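Local coordinates for protein putative archaeal ammonia monooxygenase subunit B (Candidatus Nitrosocaldus yellowstonii, PDB 4O65) that probably forms the copper-binding cupredoxin domain of a membrane ammonia monooxygenase, a complex thought to oxidise ammonia, at residues E17-E29 and G141-T153. Sequence-based numbering, arbitrary orientation.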
ATOM      1  N   GLU A  17      13.241  -4.400   3.400  1.00 21.24           N
ATOM      2  CA  GLU A  17      11.881  -4.397   2.801  1.00 21.08           C
ATOM      3  C   GLU A  17      11.459  -5.858   2.495  1.00 23.48           C
ATOM      4  O   GLU A  17      12.273  -6.648   1.948  1.00 23.46           O
ATOM      5  CB  GLU A  17      11.935  -3.565   1.563  1.00 21.00           C
ATOM      6  CG  GLU A  17      10.596  -3.467   0.834  1.00 21.71           C
ATOM      7  CD  GLU A  17      10.767  -2.794  -0.500  1.00 23.27           C
ATOM      8  OE1 GLU A  17      10.101  -1.776  -0.749  1.00 22.38           O
ATOM      9  OE2 GLU A  17      11.563  -3.291  -1.329  1.00 22.60           O
ATOM     10  N   THR A  18      10.209  -6.259   2.870  1.00 20.65           N
ATOM     11  CA  THR A  18       9.771  -7.616   2.597  1.00 21.61           C
ATOM     12  C   THR A  18       8.370  -7.498   2.036  1.00 20.44           C
ATOM     13  O   THR A  18       7.626  -6.672   2.546  1.00 19.30           O
ATOM     14  CB  THR A  18       9.669  -8.459   3.886  1.00 24.11           C
ATOM     15  OG1 THR A  18      10.979  -8.571   4.448  1.00 29.04           O
ATOM     16  CG2 THR A  18       9.125  -9.829   3.545  1.00 24.98           C
ATOM     17  N   PHE A  19       8.041  -8.316   1.031  1.00 19.64           N
ATOM     18  CA  PHE A  19       6.705  -8.312   0.458  1.00 19.36           C
ATOM     19  C   PHE A  19       6.093  -9.647   0.823  1.00 18.62           C
ATOM     20  O   PHE A  19       6.746 -10.723   0.681  1.00 20.12           O
ATOM     21  CB  PHE A  19       6.775  -8.206  -1.072  1.00 20.06           C
ATOM     22  CG  PHE A  19       7.270  -6.867  -1.554  1.00 22.15           C
ATOM     23  CD1 PHE A  19       8.635  -6.588  -1.582  1.00 24.25           C
ATOM     24  CD2 PHE A  19       6.360  -5.900  -1.968  1.00 23.96           C
ATOM     25  CE1 PHE A  19       9.093  -5.351  -2.020  1.00 27.05           C
ATOM     26  CE2 PHE A  19       6.808  -4.630  -2.401  1.00 25.32           C
ATOM     27  CZ  PHE A  19       8.186  -4.382  -2.429  1.00 22.53           C
ATOM     28  N   SER A  20       4.812  -9.625   1.219  1.00 18.39           N
ATOM     29  CA  SER A  20       4.190 -10.901   1.685  1.00 19.63           C
ATOM     30  C   SER A  20       3.843 -11.858   0.536  1.00 22.39           C
ATOM     31  O   SER A  20       3.561 -13.033   0.780  1.00 23.39           O
ATOM     32  CB  SER A  20       2.904 -10.611   2.479  1.00 19.97           C
ATOM     33  OG  SER A  20       1.960  -9.913   1.641  1.00 18.08           O
ATOM     34  N   ALA A  21       3.728 -11.352  -0.684  1.00 22.00           N
ATOM     35  CA  ALA A  21       3.338 -12.219  -1.806  1.00 23.53           C
ATOM     36  C   ALA A  21       3.812 -11.616  -3.105  1.00 22.53           C
ATOM     37  O   ALA A  21       3.975 -10.392  -3.200  1.00 22.48           O
ATOM     38  CB  ALA A  21       1.789 -12.318  -1.875  1.00 23.11           C
ATOM     39  N   THR A  22       3.943 -12.468  -4.133  1.00 23.27           N
ATOM     40  CA  THR A  22       4.249 -11.944  -5.455  1.00 24.52           C
ATOM     41  C   THR A  22       3.129 -12.258  -6.448  1.00 24.30           C
ATOM     42  O   THR A  22       3.226 -11.866  -7.600  1.00 25.11           O
ATOM     43  CB  THR A  22       5.534 -12.559  -6.026  1.00 28.30           C
ATOM     44  OG1 THR A  22       5.375 -13.984  -6.051  1.00 31.40           O
ATOM     45  CG2 THR A  22       6.757 -12.114  -5.190  1.00 31.87           C
ATOM     46  N   ARG A  23       2.075 -12.945  -6.005  1.00 22.80           N
ATOM     47  CA  ARG A  23       0.943 -13.219  -6.899  1.00 24.24           C
ATOM     48  C   ARG A  23      -0.317 -12.970  -6.097  1.00 23.89           C
ATOM     49  O   ARG A  23      -0.448 -13.527  -4.998  1.00 24.91           O
ATOM     50  CB  ARG A  23       0.966 -14.701  -7.410  1.00 27.04           C
ATOM     51  CG  ARG A  23       2.223 -15.049  -8.218  1.00 32.72           C
ATOM     52  CD  ARG A  23       2.021 -16.253  -9.143  1.00 43.26           C
ATOM     53  NE  ARG A  23       0.901 -15.997 -10.077  1.00 51.51           N
ATOM     54  CZ  ARG A  23       1.015 -15.584 -11.351  1.00 53.99           C
ATOM     55  NH1 ARG A  23       2.212 -15.387 -11.921  1.00 51.79           N
ATOM     56  NH2 ARG A  23      -0.088 -15.364 -12.069  1.00 54.24           N
ATOM     57  N   LEU A  24      -1.230 -12.170  -6.640  1.00 21.34           N
ATOM     58  CA  LEU A  24      -2.463 -11.841  -5.924  1.00 20.65           C
ATOM     59  C   LEU A  24      -3.593 -11.877  -6.918  1.00 20.29           C
ATOM     60  O   LEU A  24      -3.344 -11.960  -8.111  1.00 21.79           O
ATOM     61  CB  LEU A  24      -2.345 -10.419  -5.400  1.00 18.74           C
ATOM     62  CG  LEU A  24      -1.230 -10.170  -4.360  1.00 20.84           C
ATOM     63  CD1 LEU A  24      -1.280  -8.664  -4.037  1.00 21.60           C
ATOM     64  CD2 LEU A  24      -1.550 -10.967  -3.130  1.00 22.18           C
ATOM     65  N   ILE A  25      -4.822 -11.740  -6.427  1.00 19.91           N
ATOM     66  CA  ILE A  25      -5.971 -11.478  -7.316  1.00 19.52           C
ATOM     67  C   ILE A  25      -6.564 -10.122  -6.945  1.00 18.92           C
ATOM     68  O   ILE A  25      -6.217  -9.539  -5.889  1.00 17.97           O
ATOM     69  CB  ILE A  25      -7.044 -12.603  -7.279  1.00 19.88           C
ATOM     70  CG1 ILE A  25      -7.694 -12.632  -5.899  1.00 19.15           C
ATOM     71  CG2 ILE A  25      -6.391 -13.957  -7.610  1.00 22.51           C
ATOM     72  CD1 ILE A  25      -8.777 -13.730  -5.721  1.00 20.21           C
ATOM     73  N   THR A  26      -7.449  -9.588  -7.780  1.00 18.72           N
ATOM     74  CA  THR A  26      -8.030  -8.257  -7.446  1.00 17.79           C
ATOM     75  C   THR A  26      -9.053  -8.349  -6.337  1.00 17.70           C
ATOM     76  O   THR A  26      -9.578  -9.449  -6.052  1.00 17.78           O
ATOM     77  CB  THR A  26      -8.710  -7.626  -8.667  1.00 18.45           C
ATOM     78  OG1 THR A  26      -9.728  -8.521  -9.112  1.00 19.08           O
ATOM     79  CG2 THR A  26      -7.708  -7.434  -9.846  1.00 18.03           C
ATOM     80  N   LYS A  27      -9.391  -7.218  -5.726  1.00 18.59           N
ATOM     81  CA  LYS A  27     -10.446  -7.192  -4.703  1.00 18.32           C
ATOM     82  C   LYS A  27     -11.762  -7.697  -5.311  1.00 18.54           C
ATOM     83  O   LYS A  27     -12.470  -8.527  -4.706  1.00 17.82           O
ATOM     84  CB  LYS A  27     -10.660  -5.758  -4.175  1.00 20.25           C
ATOM     85  CG  LYS A  27     -11.537  -5.742  -2.929  1.00 20.73           C
ATOM     86  CD  LYS A  27     -12.091  -4.361  -2.527  1.00 23.55           C
ATOM     87  CE  LYS A  27     -11.077  -3.299  -2.156  1.00 27.27           C
ATOM     88  NZ  LYS A  27     -11.854  -2.099  -1.633  1.00 25.88           N
ATOM     89  N   ALA A  28     -12.067  -7.244  -6.531  1.00 17.83           N
ATOM     90  CA  ALA A  28     -13.277  -7.758  -7.196  1.00 19.33           C
ATOM     91  C   ALA A  28     -13.251  -9.281  -7.429  1.00 19.81           C
ATOM     92  O   ALA A  28     -14.301  -9.970  -7.253  1.00 19.43           O
ATOM     93  CB  ALA A  28     -13.559  -6.980  -8.501  1.00 18.99           C
ATOM     94  N   GLU A  29     -12.094  -9.801  -7.883  1.00 18.82           N
ATOM     95  CA  GLU A  29     -12.000 -11.259  -8.146  1.00 21.71           C
ATOM     96  C   GLU A  29     -12.204 -12.026  -6.817  1.00 20.83           C
ATOM     97  O   GLU A  29     -12.897 -13.055  -6.789  1.00 20.58           O
ATOM     98  CB  GLU A  29     -10.648 -11.649  -8.740  1.00 22.15           C
ATOM     99  CG  GLU A  29     -10.579 -13.098  -9.246  1.00 24.43           C
ATOM    100  CD  GLU A  29     -11.525 -13.384 -10.410  1.00 25.40           C
ATOM    101  OE1 GLU A  29     -11.899 -14.553 -10.524  1.00 28.37           O
ATOM    102  OE2 GLU A  29     -11.898 -12.474 -11.204  1.00 25.26           O
ATOM    103  N   GLY A 141      12.518   2.049  -1.994  1.00 18.43           N
ATOM    104  CA  GLY A 141      13.207   0.800  -1.626  1.00 19.09           C
ATOM    105  C   GLY A 141      13.355  -0.057  -2.894  1.00 20.48           C
ATOM    106  O   GLY A 141      12.905   0.311  -3.992  1.00 20.67           O
ATOM    107  N   PRO A 142      13.969  -1.234  -2.746  1.00 21.88           N
ATOM    108  CA  PRO A 142      14.214  -2.187  -3.821  1.00 24.14           C
ATOM    109  C   PRO A 142      12.864  -2.618  -4.419  1.00 25.03           C
ATOM    110  O   PRO A 142      11.868  -2.715  -3.725  1.00 26.23           O
ATOM    111  CB  PRO A 142      14.791  -3.422  -3.059  1.00 25.35           C
ATOM    112  CG  PRO A 142      15.350  -2.895  -1.819  1.00 25.88           C
ATOM    113  CD  PRO A 142      14.557  -1.652  -1.460  1.00 22.41           C
ATOM    114  N   GLY A 143      12.799  -2.818  -5.709  1.00 28.47           N
ATOM    115  CA  GLY A 143      11.458  -3.204  -6.224  1.00 27.79           C
ATOM    116  C   GLY A 143      11.195  -4.691  -6.052  1.00 28.24           C
ATOM    117  O   GLY A 143      12.112  -5.457  -5.743  1.00 27.68           O
ATOM    118  N   MET A 144       9.942  -5.106  -6.249  1.00 24.18           N
ATOM    119  CA  MET A 144       9.662  -6.523  -6.448  1.00 25.38           C
ATOM    120  C   MET A 144       8.500  -6.648  -7.422  1.00 24.18           C
ATOM    121  O   MET A 144       7.568  -5.834  -7.386  1.00 22.36           O
ATOM    122  CB  MET A 144       9.287  -7.103  -5.101  1.00 28.36           C
ATOM    123  CG  MET A 144       8.365  -8.248  -5.251  1.00 34.54           C
ATOM    124  SD  MET A 144       9.587  -9.519  -5.116  1.00 43.64           S
ATOM    125  CE  MET A 144       9.010  -9.949  -3.500  1.00 35.48           C
ATOM    126  N   SER A 145       8.602  -7.600  -8.346  1.00 24.02           N
ATOM    127  CA  SER A 145       7.543  -7.825  -9.319  1.00 25.10           C
ATOM    128  C   SER A 145       6.348  -8.561  -8.689  1.00 23.75           C
ATOM    129  O   SER A 145       6.528  -9.566  -8.026  1.00 24.23           O
ATOM    130  CB  SER A 145       8.105  -8.550 -10.554  1.00 27.95           C
ATOM    131  OG  SER A 145       7.064  -8.702 -11.500  1.00 32.93           O
ATOM    132  N   ILE A 146       5.143  -7.984  -8.820  1.00 22.63           N
ATOM    133  CA  ILE A 146       3.930  -8.615  -8.280  1.00 22.37           C
ATOM    134  C   ILE A 146       2.933  -8.740  -9.423  1.00 21.29           C
ATOM    135  O   ILE A 146       2.601  -7.736 -10.079  1.00 22.46           O
ATOM    136  CB  ILE A 146       3.324  -7.763  -7.144  1.00 22.92           C
ATOM    137  CG1 ILE A 146       4.384  -7.600  -6.017  1.00 24.59           C
ATOM    138  CG2 ILE A 146       2.011  -8.404  -6.645  1.00 24.37           C
ATOM    139  CD1 ILE A 146       3.933  -6.680  -4.891  1.00 27.23           C
ATOM    140  N   VAL A 147       2.430  -9.939  -9.623  1.00 23.10           N
ATOM    141  CA  VAL A 147       1.407 -10.166 -10.695  1.00 23.69           C
ATOM    142  C   VAL A 147       0.033 -10.218 -10.025  1.00 22.70           C
ATOM    143  O   VAL A 147      -0.168 -11.012  -9.108  1.00 24.44           O
ATOM    144  CB  VAL A 147       1.663 -11.478 -11.444  1.00 26.16           C
ATOM    145  CG1 VAL A 147       0.634 -11.685 -12.565  1.00 26.91           C
ATOM    146  CG2 VAL A 147       3.071 -11.464 -12.047  1.00 28.15           C
ATOM    147  N   VAL A 148      -0.891  -9.420 -10.531  1.00 22.53           N
ATOM    148  CA  VAL A 148      -2.282  -9.426 -10.024  1.00 21.11           C
ATOM    149  C   VAL A 148      -3.181  -9.948 -11.147  1.00 22.73           C
ATOM    150  O   VAL A 148      -3.174  -9.407 -12.268  1.00 22.62           O
ATOM    151  CB  VAL A 148      -2.747  -8.035  -9.595  1.00 19.80           C
ATOM    152  CG1 VAL A 148      -4.180  -8.122  -9.016  1.00 19.83           C
ATOM    153  CG2 VAL A 148      -1.768  -7.395  -8.555  1.00 19.67           C
ATOM    154  N   GLU A 149      -3.952 -10.984 -10.844  1.00 22.58           N
ATOM    155  CA  GLU A 149      -4.900 -11.527 -11.837  1.00 26.27           C
ATOM    156  C   GLU A 149      -6.329 -11.250 -11.431  1.00 25.74           C
ATOM    157  O   GLU A 149      -6.634 -10.983 -10.269  1.00 23.71           O
ATOM    158  CB  GLU A 149      -4.721 -13.031 -11.965  1.00 29.52           C
ATOM    159  CG  GLU A 149      -3.310 -13.407 -12.344  1.00 37.03           C
ATOM    160  CD  GLU A 149      -3.181 -14.896 -12.522  1.00 45.56           C
ATOM    161  OE1 GLU A 149      -3.218 -15.652 -11.526  1.00 49.87           O
ATOM    162  OE2 GLU A 149      -3.050 -15.314 -13.675  1.00 51.34           O
ATOM    163  N   GLY A 150      -7.230 -11.345 -12.391  1.00 25.54           N
ATOM    164  CA  GLY A 150      -8.648 -11.256 -12.026  1.00 25.59           C
ATOM    165  C   GLY A 150      -9.372 -10.053 -12.566  1.00 25.56           C
ATOM    166  O   GLY A 150      -8.775  -9.167 -13.211  1.00 25.98           O
ATOM    167  N   GLU A 151     -10.675 -10.005 -12.311  1.00 24.37           N
ATOM    168  CA  GLU A 151     -11.471  -8.958 -12.961  1.00 26.81           C
ATOM    169  C   GLU A 151     -11.159  -7.596 -12.367  1.00 24.64           C
ATOM    170  O   GLU A 151     -10.807  -7.458 -11.159  1.00 23.35           O
ATOM    171  CB  GLU A 151     -12.961  -9.289 -12.931  1.00 30.36           C
ATOM    172  CG  GLU A 151     -13.555  -9.205 -11.561  1.00 30.40           C
ATOM    173  CD  GLU A 151     -14.990  -9.731 -11.524  1.00 38.97           C
ATOM    174  OE1 GLU A 151     -15.461 -10.356 -12.501  1.00 38.99           O
ATOM    175  OE2 GLU A 151     -15.640  -9.512 -10.497  1.00 38.29           O
ATOM    176  N   PRO A 152     -11.259  -6.553 -13.200  1.00 24.47           N
ATOM    177  CA  PRO A 152     -11.043  -5.191 -12.713  1.00 24.67           C
ATOM    178  C   PRO A 152     -12.027  -4.849 -11.608  1.00 23.60           C
ATOM    179  O   PRO A 152     -13.190  -5.239 -11.684  1.00 24.23           O
ATOM    180  CB  PRO A 152     -11.327  -4.318 -13.971  1.00 26.39           C
ATOM    181  CG  PRO A 152     -11.005  -5.238 -15.083  1.00 29.86           C
ATOM    182  CD  PRO A 152     -11.502  -6.604 -14.663  1.00 27.27           C
ATOM    183  N   THR A 153     -11.600  -4.113 -10.598  1.00 20.79           N
ATOM    184  CA  THR A 153     -12.481  -3.701  -9.511  1.00 21.13           C
ATOM    185  C   THR A 153     -13.119  -2.358  -9.936  1.00 23.06           C
ATOM    186  O   THR A 153     -12.413  -1.369 -10.253  1.00 23.42           O
ATOM    187  CB  THR A 153     -11.723  -3.537  -8.187  1.00 20.74           C
ATOM    188  OG1 THR A 153     -11.000  -4.748  -7.952  1.00 20.30           O
ATOM    189  CG2 THR A 153     -12.666  -3.260  -6.997  1.00 21.33           C
TER
HETATM  190  O   HOH W   1      -2.678 -14.617  -9.111  1.00 45.59           O
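Pro142 O faces the carboxylate of Glu17, 2.5 Å from Glu17 OE2; the other oxygen, OE1, is hydrogen-bonded to Thr129. Met144 then lays its CB over one face of the Phe19 ring, 3.8 Å from the centroid and 22° off the normal, a CH-pi contact. A bend at chi2 (98°) leaves its SD oblique to the ring, a Met-aromatic contact, and chi3 turns CE against Thr22 CG2. Ile146 CD1 meets Phe19 CD2.

Strands 23-25 and 137-149 pair in parallel, segments 23-25 and 144-149 running 26° apart: Val147 N donates to Thr22 O at 2.9 Å, its carbonyl accepts from Leu24 N, and Glu149 bonds through N to Leu24 O and through O to Thr26 N. On the sheet face carrying Arg23, Val147 and Glu149, the guanidinium turns one face to Val147 CB and meets the nearly perpendicular Glu149 carboxylate at its edge, a salt bridge with NH2 3.2 Å from OE1. A water bridges that OE1 to Leu24 O.

Glu151 N donates to Glu29 OE2 at 3.0 Å, on the anti side of the carboxylate, and Glu151 O accepts from Thr26 OG1 (2.5 Å, in the carbonyl plane). That hydroxyl also takes Glu29 N, N-capping helix 27-35. Thr153 OG1 accepts from Ala28 N at 3.1 Å and has a further partner in Leu120 O. The chemistry thus changes from a carboxylate-carbonyl approach and apolar packing nearer the copper site (Met144 side chain about 8 Å from the ion), through sheet pairing, to side-chain acceptors for the Ala28 and Glu29 amides.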